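Protein virC2 (Agrobacterium tumefaciens, PDB 2RH3) enhances T-DNA transfer and virulence in crown gall disease through its C-terminal ribbon-helix-helix domain, the part present here, which probably binds DNA. Local coordinates at residues A[82-86]-A[100-104]. Residues are numbered along the deposited sequence; the frame is centred on the assembly and turned at random.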
ATOM      1  N   ILE A  82      -6.878 -12.857   3.785  1.00 31.06           N
ATOM      2  CA  ILE A  82      -7.057 -11.832   4.815  1.00 30.35           C
ATOM      3  C   ILE A  82      -6.771 -12.390   6.205  1.00 29.18           C
ATOM      4  O   ILE A  82      -6.209 -11.693   7.051  1.00 29.07           O
ATOM      5  CB  ILE A  82      -8.448 -11.137   4.730  1.00 30.64           C
ATOM      6  CG1 ILE A  82      -8.488 -10.211   3.517  1.00 30.56           C
ATOM      7  CG2 ILE A  82      -8.774 -10.336   6.003  1.00 30.85           C
ATOM      8  CD1 ILE A  82      -7.225  -9.319   3.336  1.00 32.47           C
ATOM      9  N   GLU A  83      -7.130 -13.654   6.426  1.00 28.12           N
ATOM     10  CA  GLU A  83      -6.724 -14.336   7.648  1.00 27.06           C
ATOM     11  C   GLU A  83      -5.200 -14.336   7.782  1.00 25.75           C
ATOM     12  O   GLU A  83      -4.671 -13.991   8.840  1.00 25.56           O
ATOM     13  CB  GLU A  83      -7.283 -15.764   7.715  1.00 27.11           C
ATOM     14  CG  GLU A  83      -6.834 -16.538   8.956  0.50 27.98           C
ATOM     15  CD  GLU A  83      -7.863 -17.540   9.456  0.50 29.51           C
ATOM     16  OE1 GLU A  83      -8.631 -18.093   8.637  0.50 30.76           O
ATOM     17  OE2 GLU A  83      -7.895 -17.779  10.683  0.50 29.49           O
ATOM     18  N   ALA A  84      -4.504 -14.707   6.706  1.00 24.89           N
ATOM     19  CA  ALA A  84      -3.044 -14.693   6.688  1.00 23.69           C
ATOM     20  C   ALA A  84      -2.483 -13.286   6.959  1.00 23.16           C
ATOM     21  O   ALA A  84      -1.565 -13.127   7.764  1.00 22.61           O
ATOM     22  CB  ALA A  84      -2.521 -15.253   5.365  1.00 24.06           C
ATOM     23  N   ALA A  85      -3.056 -12.279   6.295  1.00 21.78           N
ATOM     24  CA  ALA A  85      -2.695 -10.871   6.521  1.00 21.68           C
ATOM     25  C   ALA A  85      -2.897 -10.438   7.980  1.00 21.36           C
ATOM     26  O   ALA A  85      -1.991  -9.881   8.593  1.00 21.51           O
ATOM     27  CB  ALA A  85      -3.495  -9.957   5.588  1.00 21.54           C
ATOM     28  N   ARG A  86      -4.089 -10.696   8.519  1.00 21.36           N
ATOM     29  CA  ARG A  86      -4.418 -10.350   9.909  1.00 21.57           C
ATOM     30  C   ARG A  86      -3.508 -11.018  10.934  1.00 21.32           C
ATOM     31  O   ARG A  86      -3.118 -10.398  11.921  1.00 21.34           O
ATOM     32  CB  ARG A  86      -5.885 -10.662  10.224  1.00 22.13           C
ATOM     33  CG  ARG A  86      -6.810  -9.496   9.927  1.00 24.06           C
ATOM     34  CD  ARG A  86      -8.105  -9.592  10.700  1.00 26.56           C
ATOM     35  NE  ARG A  86      -8.591  -8.261  11.084  0.50 27.41           N
ATOM     36  CZ  ARG A  86      -9.347  -7.473  10.323  0.50 27.66           C
ATOM     37  NH1 ARG A  86      -9.725  -7.858   9.109  0.50 28.44           N
ATOM     38  NH2 ARG A  86      -9.727  -6.287  10.783  0.50 27.46           N
ATOM     39  N   PHE A 100      -5.927  -1.894  10.468  1.00 21.27           N
ATOM     40  CA  PHE A 100      -5.480  -3.037   9.671  1.00 21.54           C
ATOM     41  C   PHE A 100      -5.387  -2.698   8.180  1.00 21.79           C
ATOM     42  O   PHE A 100      -4.380  -3.014   7.526  1.00 21.20           O
ATOM     43  CB  PHE A 100      -6.369  -4.280   9.913  1.00 21.76           C
ATOM     44  CG  PHE A 100      -6.134  -5.387   8.918  1.00 22.52           C
ATOM     45  CD1 PHE A 100      -7.084  -5.673   7.941  1.00 23.99           C
ATOM     46  CD2 PHE A 100      -4.944  -6.114   8.928  1.00 23.82           C
ATOM     47  CE1 PHE A 100      -6.862  -6.680   6.995  1.00 24.75           C
ATOM     48  CE2 PHE A 100      -4.710  -7.128   7.987  1.00 23.89           C
ATOM     49  CZ  PHE A 100      -5.671  -7.411   7.022  1.00 23.67           C
ATOM     50  N   GLY A 101      -6.420  -2.041   7.649  1.00 21.94           N
ATOM     51  CA  GLY A 101      -6.444  -1.635   6.229  1.00 22.30           C
ATOM     52  C   GLY A 101      -5.345  -0.659   5.850  1.00 22.57           C
ATOM     53  O   GLY A 101      -4.799  -0.713   4.743  1.00 22.28           O
ATOM     54  N   HIS A 102      -5.003   0.228   6.775  1.00 22.29           N
ATOM     55  CA  HIS A 102      -3.883   1.137   6.572  1.00 22.58           C
ATOM     56  C   HIS A 102      -2.575   0.359   6.497  1.00 21.84           C
ATOM     57  O   HIS A 102      -1.759   0.612   5.611  1.00 22.07           O
ATOM     58  CB  HIS A 102      -3.811   2.179   7.682  1.00 23.14           C
ATOM     59  CG  HIS A 102      -2.673   3.143   7.529  1.00 26.93           C
ATOM     60  ND1 HIS A 102      -2.647   4.121   6.559  1.00 29.50           N
ATOM     61  CD2 HIS A 102      -1.528   3.288   8.240  1.00 30.47           C
ATOM     62  CE1 HIS A 102      -1.529   4.819   6.669  1.00 29.44           C
ATOM     63  NE2 HIS A 102      -0.829   4.328   7.676  1.00 31.47           N
ATOM     64  N   LYS A 103      -2.396  -0.605   7.408  1.00 20.87           N
ATOM     65  CA  LYS A 103      -1.187  -1.435   7.440  1.00 20.43           C
ATOM     66  C   LYS A 103      -1.047  -2.250   6.165  1.00 20.50           C
ATOM     67  O   LYS A 103       0.047  -2.338   5.586  1.00 20.12           O
ATOM     68  CB  LYS A 103      -1.200  -2.374   8.662  1.00 20.68           C
ATOM     69  CG  LYS A 103      -0.946  -1.643   9.960  1.00 21.89           C
ATOM     70  CD  LYS A 103      -0.734  -2.635  11.103  1.00 25.23           C
ATOM     71  CE  LYS A 103      -0.774  -1.950  12.458  1.00 28.33           C
ATOM     72  NZ  LYS A 103       0.327  -0.960  12.641  1.00 32.36           N
ATOM     73  N   LEU A 104      -2.166  -2.828   5.729  1.00 20.52           N
ATOM     74  CA  LEU A 104      -2.182  -3.686   4.544  1.00 21.23           C
ATOM     75  C   LEU A 104      -1.861  -2.877   3.286  1.00 21.36           C
ATOM     76  O   LEU A 104      -0.967  -3.256   2.517  1.00 21.31           O
ATOM     77  CB  LEU A 104      -3.536  -4.393   4.402  1.00 21.42           C
ATOM     78  CG  LEU A 104      -3.678  -5.365   3.214  1.00 22.95           C
ATOM     79  CD1 LEU A 104      -2.607  -6.449   3.258  1.00 25.56           C
ATOM     80  CD2 LEU A 104      -5.060  -5.978   3.138  1.00 22.50           C
TER
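The two helices that follow strand 71-76 in this ribbon-helix-helix domain, 79-89 and 97-118, meet here almost at right angles: the axes of 82-86 and 100-104 cross at 93° and come no closer than 11.5 Å. They belong to the second of two strand-helix-helix units in one chain, whose strands 2-7 and 71-76 pair antiparallel; classical ribbon-helix-helix proteins build this from two subunits. So wide a gap has to be filled by side chains, and Phe100 contributes the most. Its CA-to-CB bond points toward 82-86, and with chi1 in the t well the ring is driven between Ile82, Ala85 and Arg86, which gives it by far the largest buried area of the contact, 100 Å². Ala85 meets the edge of the ring, its CB 3.6 Å from Phe100 CZ; a methyl group is small enough to let the aromatic tip come right up to the helix. Arg86, second with 50 Å², lies over one face: Arg86 CG is 3.8 Å from the centroid of the Phe100 ring, a CH-pi contact, and the side chain then runs on to its guanidinium. Beside the ring, Ile82 CD1 packs against Leu104 CD2 at 4.0 Å, and Leu104 also touches Leu5 of strand 2-7 and Phe42 of helix 27-47. No hydrogen bond joins the two segments; apolar packing, the CH-pi contact and one off-centre cation-pi interaction do. In the last, Arg86 CZ stands 4.3 Å from the Phe100 ring centroid, 33° off the ring normal, with Arg86 NH1 3.6 Å from Phe100 CD1.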